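Local coordinates for probable uracil-DNA glycosylase (Acanthamoeba polyphaga mimivirus, PDB 5X55), which belongs to the uracil-DNA glycosylase superfamily and folds round a short four-stranded parallel sheet flanked by helices, at residues Leu128-Glu133 with Thr174-Pro179; Pro148-Lys153 with Arg270-Phe275; Ser256-Val261 with Ser274-Leu279. All blocks are in the same frame, centred on the assembly; numbering follows the deposited sequence.

Contact 1 (Leu128-Glu133 with Thr174-Pro179); sequences LLFRPE and TMNVLP
Asn-176 turns its amide almost parallel to the ring of Phe-130, the planes 13° apart, while the two side chains cross at a slant, with ND2 3.5 Å from Phe-130 CD2. Both ends of the amide are held by backbone of 128-133. ND2 donates to Leu-128 O over 3.3 Å in a nearly straight bond (173°) that lies in the planes of both groups, and OD1 takes the N-H of Phe-130 at 2.7 Å from above its carbonyl plane. These two bonds fix the rotation of the amide. Leu-128 O also sits over the centre of the Phe-130 ring.

The helix 173-177 ends here, in the segment leading to the inner strand 185-189 of the parallel sheet, and Arg-131 grips its last turn. The arginine chain bends at chi2 and chi3, bringing NE to Asn-176 O; the guanidinium grips this oxygen side-on, with NE at 2.8 Å and NH2 at 2.9 Å, and its positive charge probably polarises the carbonyl. Pro-179 CD lies over one guanidinium face, toward the rim. Glu-133 and Pro-179 run side by side, their CB atoms 3.6 Å apart. Leu-129 CD1 touches Met-175 CE at 4.2 Å and also lies near Asn-176 OD1.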
ATOM      1  N   LEU A 128     -14.401  -3.973  -8.933  1.00 25.77           N
ATOM      2  CA  LEU A 128     -13.117  -3.301  -9.021  1.00 22.97           C
ATOM      3  C   LEU A 128     -11.940  -4.258  -8.865  1.00 24.20           C
ATOM      4  O   LEU A 128     -10.785  -3.822  -8.904  1.00 24.21           O
ATOM      5  CB  LEU A 128     -13.057  -2.201  -7.958  1.00 19.16           C
ATOM      6  CG  LEU A 128     -14.252  -1.262  -8.099  1.00 21.21           C
ATOM      7  CD1 LEU A 128     -14.225  -0.208  -7.021  1.00 20.50           C
ATOM      8  CD2 LEU A 128     -14.259  -0.640  -9.500  1.00 16.70           C
ATOM      9  N   LEU A 129     -12.208  -5.545  -8.715  1.00 25.63           N
ATOM     10  CA  LEU A 129     -11.180  -6.563  -8.521  1.00 27.35           C
ATOM     11  C   LEU A 129     -11.099  -7.431  -9.776  1.00 26.16           C
ATOM     12  O   LEU A 129     -11.943  -8.304  -9.985  1.00 30.00           O
ATOM     13  CB  LEU A 129     -11.516  -7.383  -7.286  1.00 27.42           C
ATOM     14  CG  LEU A 129     -10.486  -8.413  -6.859  1.00 32.32           C
ATOM     15  CD1 LEU A 129      -9.192  -7.723  -6.448  1.00 23.31           C
ATOM     16  CD2 LEU A 129     -11.099  -9.208  -5.730  1.00 25.36           C
ATOM     17  N   PHE A 130     -10.068  -7.204 -10.599  1.00 29.32           N
ATOM     18  CA  PHE A 130      -9.911  -7.860 -11.901  1.00 31.40           C
ATOM     19  C   PHE A 130      -9.033  -9.111 -11.865  1.00 36.53           C
ATOM     20  O   PHE A 130      -8.819  -9.728 -12.917  1.00 35.65           O
ATOM     21  CB  PHE A 130      -9.318  -6.877 -12.922  1.00 27.52           C
ATOM     22  CG  PHE A 130      -9.878  -5.476 -12.822  1.00 31.82           C
ATOM     23  CD1 PHE A 130     -11.259  -5.259 -12.698  1.00 32.93           C
ATOM     24  CD2 PHE A 130      -9.029  -4.375 -12.827  1.00 30.73           C
ATOM     25  CE1 PHE A 130     -11.789  -3.959 -12.608  1.00 28.67           C
ATOM     26  CE2 PHE A 130      -9.546  -3.062 -12.725  1.00 34.71           C
ATOM     27  CZ  PHE A 130     -10.932  -2.855 -12.615  1.00 32.94           C
ATOM     28  N   ARG A 131      -8.501  -9.495 -10.702  1.00 31.53           N
ATOM     29  CA  ARG A 131      -7.556 -10.607 -10.630  1.00 31.41           C
ATOM     30  C   ARG A 131      -8.224 -11.800  -9.950  1.00 32.80           C
ATOM     31  O   ARG A 131      -8.485 -11.747  -8.737  1.00 28.92           O
ATOM     32  CB  ARG A 131      -6.285 -10.184  -9.885  1.00 26.73           C
ATOM     33  CG  ARG A 131      -5.209 -11.250  -9.743  1.00 30.21           C
ATOM     34  CD  ARG A 131      -4.488 -11.578 -11.073  1.00 31.66           C
ATOM     35  NE  ARG A 131      -3.647 -10.483 -11.542  1.00 31.86           N
ATOM     36  CZ  ARG A 131      -2.805 -10.579 -12.571  1.00 40.63           C
ATOM     37  NH1 ARG A 131      -2.690 -11.728 -13.220  1.00 36.51           N
ATOM     38  NH2 ARG A 131      -2.074  -9.530 -12.955  1.00 33.12           N
ATOM     39  N   PRO A 132      -8.495 -12.891 -10.684  1.00 35.77           N
ATOM     40  CA  PRO A 132      -9.324 -13.986 -10.138  1.00 26.09           C
ATOM     41  C   PRO A 132      -8.749 -14.679  -8.913  1.00 26.73           C
ATOM     42  O   PRO A 132      -9.523 -15.186  -8.083  1.00 28.27           O
ATOM     43  CB  PRO A 132      -9.428 -14.966 -11.317  1.00 25.10           C
ATOM     44  CG  PRO A 132      -9.116 -14.175 -12.523  1.00 22.55           C
ATOM     45  CD  PRO A 132      -8.155 -13.101 -12.103  1.00 28.95           C
ATOM     46  N   GLU A 133      -7.421 -14.733  -8.774  1.00 25.28           N
ATOM     47  CA  GLU A 133      -6.816 -15.361  -7.598  1.00 30.95           C
ATOM     48  C   GLU A 133      -7.219 -14.709  -6.273  1.00 28.96           C
ATOM     49  O   GLU A 133      -6.929 -15.281  -5.218  1.00 31.57           O
ATOM     50  CB  GLU A 133      -5.286 -15.349  -7.710  1.00 30.38           C
ATOM     51  CG  GLU A 133      -4.710 -16.106  -8.921  1.00 33.15           C
ATOM     52  CD  GLU A 133      -4.688 -15.284 -10.211  1.00 33.53           C
ATOM     53  OE1 GLU A 133      -5.554 -14.405 -10.382  1.00 33.84           O
ATOM     54  OE2 GLU A 133      -3.792 -15.518 -11.059  1.00 43.28           O
ATOM     55  N   THR A 174      -2.746  -2.756  -6.484  1.00 21.11           N
ATOM     56  CA  THR A 174      -1.693  -3.698  -6.115  1.00 20.62           C
ATOM     57  C   THR A 174      -2.190  -5.136  -6.161  1.00 17.43           C
ATOM     58  O   THR A 174      -1.454  -6.038  -6.575  1.00 22.93           O
ATOM     59  CB  THR A 174      -1.137  -3.366  -4.736  1.00 22.37           C
ATOM     60  OG1 THR A 174      -0.747  -1.989  -4.717  1.00 25.81           O
ATOM     61  CG2 THR A 174       0.098  -4.209  -4.464  1.00 20.85           C
ATOM     62  N   MET A 175      -3.440  -5.370  -5.758  1.00 17.41           N
ATOM     63  CA  MET A 175      -4.013  -6.718  -5.834  1.00 20.65           C
ATOM     64  C   MET A 175      -4.270  -7.136  -7.271  1.00 19.44           C
ATOM     65  O   MET A 175      -4.166  -8.320  -7.600  1.00 20.28           O
ATOM     66  CB  MET A 175      -5.318  -6.796  -5.026  1.00 18.07           C
ATOM     67  CG  MET A 175      -5.092  -6.589  -3.512  1.00 22.12           C
ATOM     68  SD  MET A 175      -6.526  -6.054  -2.560  1.00 27.53           S
ATOM     69  CE  MET A 175      -7.541  -7.533  -2.638  1.00 23.58           C
ATOM     70  N   ASN A 176      -4.615  -6.187  -8.138  1.00 19.05           N
ATOM     71  CA  ASN A 176      -4.826  -6.538  -9.533  1.00 22.78           C
ATOM     72  C   ASN A 176      -3.512  -6.859 -10.227  1.00 23.33           C
ATOM     73  O   ASN A 176      -3.494  -7.664 -11.165  1.00 26.52           O
ATOM     74  CB  ASN A 176      -5.589  -5.418 -10.241  1.00 19.03           C
ATOM     75  CG  ASN A 176      -7.056  -5.376  -9.815  1.00 25.48           C
ATOM     76  OD1 ASN A 176      -7.667  -6.425  -9.618  1.00 25.05           O
ATOM     77  ND2 ASN A 176      -7.614  -4.173  -9.645  1.00 20.02           N
ATOM     78  N   VAL A 177      -2.402  -6.272  -9.771  1.00 21.72           N
ATOM     79  CA  VAL A 177      -1.110  -6.694 -10.305  1.00 27.85           C
ATOM     80  C   VAL A 177      -0.685  -8.032  -9.707  1.00 24.70           C
ATOM     81  O   VAL A 177      -0.207  -8.906 -10.422  1.00 26.41           O
ATOM     82  CB  VAL A 177      -0.028  -5.623 -10.072  1.00 27.14           C
ATOM     83  CG1 VAL A 177       1.318  -6.165 -10.526  1.00 25.82           C
ATOM     84  CG2 VAL A 177      -0.351  -4.349 -10.806  1.00 29.17           C
ATOM     85  N   LEU A 178      -0.851  -8.224  -8.398  1.00 23.10           N
ATOM     86  CA  LEU A 178      -0.219  -9.349  -7.696  1.00 18.77           C
ATOM     87  C   LEU A 178      -1.222 -10.321  -7.117  1.00 22.42           C
ATOM     88  O   LEU A 178      -1.880  -9.993  -6.110  1.00 26.20           O
ATOM     89  CB  LEU A 178       0.658  -8.845  -6.559  1.00 23.79           C
ATOM     90  CG  LEU A 178       2.101  -8.484  -6.846  1.00 26.60           C
ATOM     91  CD1 LEU A 178       2.767  -8.105  -5.517  1.00 20.07           C
ATOM     92  CD2 LEU A 178       2.759  -9.675  -7.513  1.00 24.41           C
ATOM     93  N   PRO A 179      -1.349 -11.529  -7.657  1.00 24.63           N
ATOM     94  CA  PRO A 179      -2.083 -12.564  -6.938  1.00 25.11           C
ATOM     95  C   PRO A 179      -1.428 -12.841  -5.608  1.00 22.14           C
ATOM     96  O   PRO A 179      -0.203 -12.654  -5.440  1.00 19.13           O
ATOM     97  CB  PRO A 179      -2.010 -13.772  -7.885  1.00 24.02           C
ATOM     98  CG  PRO A 179      -0.894 -13.482  -8.808  1.00 23.17           C
ATOM     99  CD  PRO A 179      -0.842 -12.003  -8.956  1.00 24.02           C
TER

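Contact 2 (Pro148-Lys153 with Arg270-Phe275); sequences PQLESK and RTWESF
Leu-150 and Thr-271 have the nearest CA atoms of the two segments, 6.5 Å apart. Residues 148-153 are regular helix, part of 146-159, whereas Arg-270 to Glu-273 form a type I beta turn that places Trp-272 at the N-cap position of helix 273-286.

Leu-150 carries the contact from the helical side. Its CG stands anti to the backbone N (chi1 168°); both methyls reach the indole of Trp-272, and each has a further partner. CD1 stands over the six-membered ring, 4.0 Å from the centroid and only 3° off the ring normal, a CH-pi contact almost exactly on the ring axis. The same methyl meets Thr-271 CG2 at 3.5 Å, roughly at right angles to its approach to the indole. CD2 reaches the indole at CZ3 (3.8 Å) and CE3, and more loosely Phe-275 CB.

The packing joins helix 146-159 to the start of helix 273-286, which lies on the crossover from strand 251-255 to strand 291-295 of the parallel sheet. Polar ends turn to other partners: Thr-271 OG1 bonds to Tyr-157 OH, and Trp-272 NE1 to Thr-259 OG1, a bond that probably limits rotation of the indole facing Leu-150. Trp-272 CZ3 in turn lies over one face of the Phe-275 ring, 4.2 Å above it and toward the rim. At the margin, Lys-153 brings NZ to 4.4 Å from Thr-271 CA.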
ATOM      1  N   PRO A 148     -21.286  -5.042   4.039  1.00 34.40           N
ATOM      2  CA  PRO A 148     -22.344  -4.118   3.592  1.00 32.00           C
ATOM      3  C   PRO A 148     -22.222  -2.750   4.216  1.00 27.63           C
ATOM      4  O   PRO A 148     -22.532  -1.759   3.549  1.00 30.12           O
ATOM      5  CB  PRO A 148     -23.640  -4.824   4.012  1.00 29.95           C
ATOM      6  CG  PRO A 148     -23.285  -6.263   4.012  1.00 38.31           C
ATOM      7  CD  PRO A 148     -21.858  -6.309   4.534  1.00 33.21           C
ATOM      8  N   GLN A 149     -21.760  -2.650   5.468  1.00 28.18           N
ATOM      9  CA  GLN A 149     -21.547  -1.327   6.047  1.00 28.75           C
ATOM     10  C   GLN A 149     -20.506  -0.546   5.254  1.00 30.00           C
ATOM     11  O   GLN A 149     -20.677   0.653   5.003  1.00 25.97           O
ATOM     12  CB  GLN A 149     -21.133  -1.440   7.511  1.00 26.71           C
ATOM     13  CG  GLN A 149     -22.269  -1.829   8.447  1.00 41.57           C
ATOM     14  CD  GLN A 149     -21.774  -2.400   9.775  1.00 45.56           C
ATOM     15  OE1 GLN A 149     -20.711  -2.019  10.281  1.00 47.25           O
ATOM     16  NE2 GLN A 149     -22.548  -3.320  10.343  1.00 47.34           N
ATOM     17  N   LEU A 150     -19.420  -1.212   4.847  1.00 28.59           N
ATOM     18  CA  LEU A 150     -18.384  -0.542   4.066  1.00 21.68           C
ATOM     19  C   LEU A 150     -18.947  -0.019   2.745  1.00 23.95           C
ATOM     20  O   LEU A 150     -18.793   1.167   2.399  1.00 23.51           O
ATOM     21  CB  LEU A 150     -17.229  -1.517   3.842  1.00 20.31           C
ATOM     22  CG  LEU A 150     -16.153  -1.152   2.823  1.00 22.20           C
ATOM     23  CD1 LEU A 150     -15.438   0.080   3.275  1.00 21.70           C
ATOM     24  CD2 LEU A 150     -15.174  -2.320   2.633  1.00 21.22           C
ATOM     25  N   GLU A 151     -19.652  -0.879   2.007  1.00 25.17           N
ATOM     26  CA  GLU A 151     -20.222  -0.395   0.748  1.00 27.69           C
ATOM     27  C   GLU A 151     -21.279   0.684   0.979  1.00 26.60           C
ATOM     28  O   GLU A 151     -21.435   1.589   0.143  1.00 28.89           O
ATOM     29  CB  GLU A 151     -20.777  -1.568  -0.055  1.00 25.83           C
ATOM     30  CG  GLU A 151     -19.665  -2.396  -0.717  1.00 26.71           C
ATOM     31  CD  GLU A 151     -20.208  -3.421  -1.700  1.00 35.06           C
ATOM     32  OE1 GLU A 151     -21.442  -3.633  -1.671  1.00 35.11           O
ATOM     33  OE2 GLU A 151     -19.424  -4.001  -2.506  1.00 30.81           O
ATOM     34  N   SER A 152     -21.964   0.645   2.133  1.00 25.34           N
ATOM     35  CA  SER A 152     -22.925   1.690   2.489  1.00 29.04           C
ATOM     36  C   SER A 152     -22.234   3.021   2.714  1.00 24.95           C
ATOM     37  O   SER A 152     -22.702   4.057   2.234  1.00 32.13           O
ATOM     38  CB  SER A 152     -23.715   1.301   3.746  1.00 29.04           C
ATOM     39  OG  SER A 152     -24.792   0.448   3.421  1.00 38.08           O
ATOM     40  N   LYS A 153     -21.133   3.021   3.474  1.00 25.09           N
ATOM     41  CA  LYS A 153     -20.432   4.273   3.739  1.00 26.59           C
ATOM     42  C   LYS A 153     -19.858   4.864   2.459  1.00 27.45           C
ATOM     43  O   LYS A 153     -19.970   6.078   2.231  1.00 29.61           O
ATOM     44  CB  LYS A 153     -19.332   4.059   4.772  1.00 27.42           C
ATOM     45  CG  LYS A 153     -19.828   3.453   6.056  1.00 32.14           C
ATOM     46  CD  LYS A 153     -18.784   3.538   7.143  1.00 40.66           C
ATOM     47  CE  LYS A 153     -18.915   2.367   8.104  1.00 35.06           C
ATOM     48  NZ  LYS A 153     -17.627   2.143   8.827  1.00 41.18           N
ATOM     49  N   ARG A 270     -11.195   4.923   9.730  1.00 25.97           N
ATOM     50  CA  ARG A 270     -11.918   3.814  10.345  1.00 30.84           C
ATOM     51  C   ARG A 270     -12.533   2.908   9.289  1.00 27.76           C
ATOM     52  O   ARG A 270     -12.644   1.694   9.503  1.00 31.51           O
ATOM     53  CB  ARG A 270     -13.027   4.318  11.278  1.00 36.76           C
ATOM     54  CG  ARG A 270     -12.599   5.182  12.465  1.00 36.95           C
ATOM     55  CD  ARG A 270     -12.200   4.356  13.683  1.00 38.21           C
ATOM     56  NE  ARG A 270     -10.778   4.534  13.968  1.00 37.77           N
ATOM     57  CZ  ARG A 270     -10.280   5.432  14.815  1.00 41.90           C
ATOM     58  NH1 ARG A 270     -11.099   6.249  15.516  1.00 35.03           N
ATOM     59  NH2 ARG A 270      -8.950   5.511  14.962  1.00 34.94           N
ATOM     60  N   THR A 271     -12.871   3.488   8.137  1.00 24.28           N
ATOM     61  CA  THR A 271     -13.660   2.822   7.103  1.00 26.97           C
ATOM     62  C   THR A 271     -13.116   1.450   6.704  1.00 20.43           C
ATOM     63  O   THR A 271     -13.889   0.503   6.537  1.00 21.99           O
ATOM     64  CB  THR A 271     -13.734   3.752   5.894  1.00 28.89           C
ATOM     65  OG1 THR A 271     -14.300   4.998   6.322  1.00 27.27           O
ATOM     66  CG2 THR A 271     -14.577   3.156   4.782  1.00 23.40           C
ATOM     67  N   TRP A 272     -11.796   1.306   6.566  1.00 23.99           N
ATOM     68  CA  TRP A 272     -11.228   0.097   5.964  1.00 21.14           C
ATOM     69  C   TRP A 272     -10.574  -0.860   6.955  1.00 22.64           C
ATOM     70  O   TRP A 272      -9.974  -1.856   6.519  1.00 21.62           O
ATOM     71  CB  TRP A 272     -10.208   0.477   4.891  1.00 18.55           C
ATOM     72  CG  TRP A 272     -10.831   1.196   3.729  1.00 21.09           C
ATOM     73  CD1 TRP A 272     -10.997   2.540   3.589  1.00 16.97           C
ATOM     74  CD2 TRP A 272     -11.369   0.596   2.544  1.00 18.70           C
ATOM     75  NE1 TRP A 272     -11.610   2.813   2.389  1.00 18.31           N
ATOM     76  CE2 TRP A 272     -11.857   1.632   1.737  1.00 18.74           C
ATOM     77  CE3 TRP A 272     -11.495  -0.729   2.097  1.00 19.60           C
ATOM     78  CZ2 TRP A 272     -12.449   1.393   0.497  1.00 17.96           C
ATOM     79  CZ3 TRP A 272     -12.088  -0.967   0.872  1.00 17.52           C
ATOM     80  CH2 TRP A 272     -12.549   0.086   0.083  1.00 21.28           C
ATOM     81  N   GLU A 273     -10.692  -0.607   8.266  1.00 20.56           N
ATOM     82  CA  GLU A 273      -9.885  -1.333   9.250  1.00 21.93           C
ATOM     83  C   GLU A 273     -10.195  -2.826   9.245  1.00 24.35           C
ATOM     84  O   GLU A 273      -9.279  -3.656   9.326  1.00 23.11           O
ATOM     85  CB  GLU A 273     -10.092  -0.745  10.659  1.00 25.93           C
ATOM     86  CG  GLU A 273      -9.459   0.651  10.887  1.00 30.77           C
ATOM     87  CD  GLU A 273      -9.560   1.172  12.339  1.00 39.74           C
ATOM     88  OE1 GLU A 273     -10.621   1.033  12.998  1.00 40.07           O
ATOM     89  OE2 GLU A 273      -8.555   1.730  12.826  1.00 47.11           O
ATOM     90  N   SER A 274     -11.476  -3.196   9.148  1.00 19.74           N
ATOM     91  CA  SER A 274     -11.796  -4.617   9.161  1.00 26.63           C
ATOM     92  C   SER A 274     -11.382  -5.285   7.853  1.00 18.95           C
ATOM     93  O   SER A 274     -10.934  -6.437   7.852  1.00 21.29           O
ATOM     94  CB  SER A 274     -13.291  -4.831   9.421  1.00 25.10           C
ATOM     95  OG  SER A 274     -13.666  -4.244  10.646  1.00 36.35           O
ATOM     96  N   PHE A 275     -11.546  -4.584   6.736  1.00 21.28           N
ATOM     97  CA  PHE A 275     -11.116  -5.128   5.455  1.00 21.89           C
ATOM     98  C   PHE A 275      -9.616  -5.366   5.453  1.00 17.08           C
ATOM     99  O   PHE A 275      -9.154  -6.450   5.094  1.00 18.85           O
ATOM    100  CB  PHE A 275     -11.524  -4.179   4.324  1.00 24.22           C
ATOM    101  CG  PHE A 275     -11.169  -4.682   2.949  1.00 22.65           C
ATOM    102  CD1 PHE A 275     -12.020  -5.540   2.273  1.00 23.34           C
ATOM    103  CD2 PHE A 275      -9.990  -4.280   2.333  1.00 19.96           C
ATOM    104  CE1 PHE A 275     -11.709  -6.005   0.990  1.00 29.07           C
ATOM    105  CE2 PHE A 275      -9.665  -4.726   1.055  1.00 24.72           C
ATOM    106  CZ  PHE A 275     -10.522  -5.602   0.379  1.00 23.89           C
TER

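Contact 3 (Ser256-Val261 with Ser274-Leu279); sequences SAFTTV and SFTADL
The turn that follows strand 251-255, an outermost strand of the parallel sheet, is tied here to helix 273-286. Thr-276 OG1 donates to Ser-256 O over a short 2.6 Å, tilted 18° from the carbonyl plane. In Thr-276, OG1 stands anti to the carbonyl carbon (chi1 -60°) and CG2 anti to the backbone N, and CG2 comes to 4.0 Å from Ser-256 CB. Trp-272 O, one turn back, is a second carbonyl near the same hydroxyl, which has a single proton to share between them.

Phe-258 and Phe-275 form a T-shaped pair: the CD2-CE2 edge of Phe-275 points at the face of Phe-258, with centroids 5.5 Å apart and planes at 87°. Two more groups meet the rim of Phe-258 near its plane, Thr-276 OG1 at 3.5 Å from CE1 and Leu-279 CD2 at 3.9 Å from CZ.

Ser-256 OG bonds to His-298 NE2, and the backbone of Ser-256 and Ala-257 pairs with Gly-189 and Gln-190, which open the family's Gly-Gln-Asp-Pro-Tyr signature. Helix 135-142 also packs on helix 273-286, through Val-141 on Phe-275 and Phe-137 on Leu-279, while Thr-259 leads toward strand 260-261, paired with 164-165.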
ATOM      1  N   SER A 256      -3.272   0.934   4.343  1.00 15.25           N
ATOM      2  CA  SER A 256      -4.251   0.310   5.230  1.00 16.89           C
ATOM      3  C   SER A 256      -5.623   0.984   5.136  1.00 16.69           C
ATOM      4  O   SER A 256      -6.651   0.337   5.366  1.00 19.58           O
ATOM      5  CB  SER A 256      -3.738   0.340   6.665  1.00 22.69           C
ATOM      6  OG  SER A 256      -3.497   1.675   7.074  1.00 20.93           O
ATOM      7  N   ALA A 257      -5.663   2.276   4.813  1.00 16.24           N
ATOM      8  CA  ALA A 257      -6.888   2.966   4.425  1.00 17.83           C
ATOM      9  C   ALA A 257      -6.885   3.087   2.907  1.00 18.40           C
ATOM     10  O   ALA A 257      -6.077   3.829   2.337  1.00 17.61           O
ATOM     11  CB  ALA A 257      -6.988   4.345   5.074  1.00 15.30           C
ATOM     12  N   PHE A 258      -7.801   2.390   2.250  1.00 18.14           N
ATOM     13  CA  PHE A 258      -7.732   2.350   0.797  1.00 18.47           C
ATOM     14  C   PHE A 258      -8.201   3.632   0.121  1.00 19.04           C
ATOM     15  O   PHE A 258      -7.896   3.816  -1.065  1.00 17.43           O
ATOM     16  CB  PHE A 258      -8.527   1.148   0.272  1.00 17.26           C
ATOM     17  CG  PHE A 258      -7.782  -0.159   0.388  1.00 16.51           C
ATOM     18  CD1 PHE A 258      -7.550  -0.736   1.628  1.00 15.57           C
ATOM     19  CD2 PHE A 258      -7.297  -0.795  -0.735  1.00 14.80           C
ATOM     20  CE1 PHE A 258      -6.859  -1.940   1.731  1.00 14.30           C
ATOM     21  CE2 PHE A 258      -6.606  -1.992  -0.637  1.00 15.54           C
ATOM     22  CZ  PHE A 258      -6.390  -2.566   0.591  1.00 14.88           C
ATOM     23  N   THR A 259      -8.908   4.521   0.820  1.00 14.24           N
ATOM     24  CA  THR A 259      -9.424   5.735   0.200  1.00 14.51           C
ATOM     25  C   THR A 259      -9.218   6.944   1.101  1.00 19.00           C
ATOM     26  O   THR A 259      -9.016   6.825   2.308  1.00 17.05           O
ATOM     27  CB  THR A 259     -10.923   5.622  -0.118  1.00 16.45           C
ATOM     28  OG1 THR A 259     -11.638   5.301   1.082  1.00 19.85           O
ATOM     29  CG2 THR A 259     -11.173   4.542  -1.156  1.00 16.67           C
ATOM     30  N   THR A 260      -9.279   8.122   0.488  1.00 18.13           N
ATOM     31  CA  THR A 260      -9.516   9.359   1.201  1.00 19.75           C
ATOM     32  C   THR A 260     -10.311  10.268   0.270  1.00 18.55           C
ATOM     33  O   THR A 260     -10.838   9.822  -0.750  1.00 18.22           O
ATOM     34  CB  THR A 260      -8.196   9.965   1.705  1.00 20.30           C
ATOM     35  OG1 THR A 260      -8.479  11.056   2.593  1.00 19.06           O
ATOM     36  CG2 THR A 260      -7.285  10.424   0.552  1.00 14.79           C
ATOM     37  N   VAL A 261     -10.440  11.533   0.637  1.00 19.96           N
ATOM     38  CA  VAL A 261     -11.093  12.537  -0.199  1.00 20.18           C
ATOM     39  C   VAL A 261     -10.011  13.460  -0.724  1.00 22.84           C
ATOM     40  O   VAL A 261      -9.072  13.804   0.007  1.00 21.31           O
ATOM     41  CB  VAL A 261     -12.172  13.328   0.575  1.00 23.61           C
ATOM     42  CG1 VAL A 261     -12.706  14.491  -0.258  1.00 20.67           C
ATOM     43  CG2 VAL A 261     -13.314  12.412   0.980  1.00 24.26           C
ATOM     44  N   SER A 274     -11.476  -3.196   9.148  1.00 19.74           N
ATOM     45  CA  SER A 274     -11.796  -4.617   9.161  1.00 26.63           C
ATOM     46  C   SER A 274     -11.382  -5.285   7.853  1.00 18.95           C
ATOM     47  O   SER A 274     -10.934  -6.437   7.852  1.00 21.29           O
ATOM     48  CB  SER A 274     -13.291  -4.831   9.421  1.00 25.10           C
ATOM     49  OG  SER A 274     -13.666  -4.244  10.646  1.00 36.35           O
ATOM     50  N   PHE A 275     -11.546  -4.584   6.736  1.00 21.28           N
ATOM     51  CA  PHE A 275     -11.116  -5.128   5.455  1.00 21.89           C
ATOM     52  C   PHE A 275      -9.616  -5.366   5.453  1.00 17.08           C
ATOM     53  O   PHE A 275      -9.154  -6.450   5.094  1.00 18.85           O
ATOM     54  CB  PHE A 275     -11.524  -4.179   4.324  1.00 24.22           C
ATOM     55  CG  PHE A 275     -11.169  -4.682   2.949  1.00 22.65           C
ATOM     56  CD1 PHE A 275     -12.020  -5.540   2.273  1.00 23.34           C
ATOM     57  CD2 PHE A 275      -9.990  -4.280   2.333  1.00 19.96           C
ATOM     58  CE1 PHE A 275     -11.709  -6.005   0.990  1.00 29.07           C
ATOM     59  CE2 PHE A 275      -9.665  -4.726   1.055  1.00 24.72           C
ATOM     60  CZ  PHE A 275     -10.522  -5.602   0.379  1.00 23.89           C
ATOM     61  N   THR A 276      -8.840  -4.372   5.889  1.00 17.05           N
ATOM     62  CA  THR A 276      -7.387  -4.528   5.924  1.00 19.54           C
ATOM     63  C   THR A 276      -6.965  -5.603   6.925  1.00 20.52           C
ATOM     64  O   THR A 276      -6.042  -6.384   6.653  1.00 21.26           O
ATOM     65  CB  THR A 276      -6.724  -3.183   6.236  1.00 20.86           C
ATOM     66  OG1 THR A 276      -7.075  -2.231   5.224  1.00 20.77           O
ATOM     67  CG2 THR A 276      -5.199  -3.323   6.268  1.00 17.67           C
ATOM     68  N   ALA A 277      -7.650  -5.695   8.070  1.00 18.96           N
ATOM     69  CA  ALA A 277      -7.325  -6.761   9.014  1.00 19.08           C
ATOM     70  C   ALA A 277      -7.558  -8.129   8.393  1.00 19.71           C
ATOM     71  O   ALA A 277      -6.721  -9.029   8.521  1.00 18.72           O
ATOM     72  CB  ALA A 277      -8.141  -6.607  10.297  1.00 20.02           C
ATOM     73  N   ASP A 278      -8.684  -8.299   7.686  1.00 19.89           N
ATOM     74  CA  ASP A 278      -8.931  -9.567   7.008  1.00 19.87           C
ATOM     75  C   ASP A 278      -7.940  -9.811   5.869  1.00 19.51           C
ATOM     76  O   ASP A 278      -7.620 -10.963   5.567  1.00 22.59           O
ATOM     77  CB  ASP A 278     -10.367  -9.613   6.484  1.00 26.31           C
ATOM     78  CG  ASP A 278     -11.377  -9.954   7.569  1.00 27.49           C
ATOM     79  OD1 ASP A 278     -10.982 -10.532   8.604  1.00 33.13           O
ATOM     80  OD2 ASP A 278     -12.572  -9.641   7.383  1.00 33.71           O
ATOM     81  N   LEU A 279      -7.442  -8.759   5.229  1.00 17.82           N
ATOM     82  CA  LEU A 279      -6.441  -8.949   4.185  1.00 21.10           C
ATOM     83  C   LEU A 279      -5.126  -9.454   4.774  1.00 16.85           C
ATOM     84  O   LEU A 279      -4.543 -10.437   4.281  1.00 16.77           O
ATOM     85  CB  LEU A 279      -6.258  -7.634   3.423  1.00 18.02           C
ATOM     86  CG  LEU A 279      -5.193  -7.512   2.337  1.00 25.43           C
ATOM     87  CD1 LEU A 279      -5.242  -8.697   1.365  1.00 18.64           C
ATOM     88  CD2 LEU A 279      -5.369  -6.162   1.608  1.00 20.62           C
TER

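Contacts 2 and 3 share Ser-274 and Phe-275 on helix 273-286, and their centres are about 8 Å apart. Trp-272 joins them, its indole facing Leu-150 in contact 2 and its CB packing 3.6 Å from Ser-256 O of contact 3. Contact 1 stands apart, its centre about 19 Å from that of contact 2 and about 16 Å from that of contact 3, without direct touch. Leu-171 packs against a residue of each contact, Leu-128, Trp-272 and Thr-259, and Trp-134 touches both Met-175 of contact 1 and Leu-279 of contact 3. Contact 3 adjoins a signature segment that in related glycosylases belongs to the active site, and probably does so here.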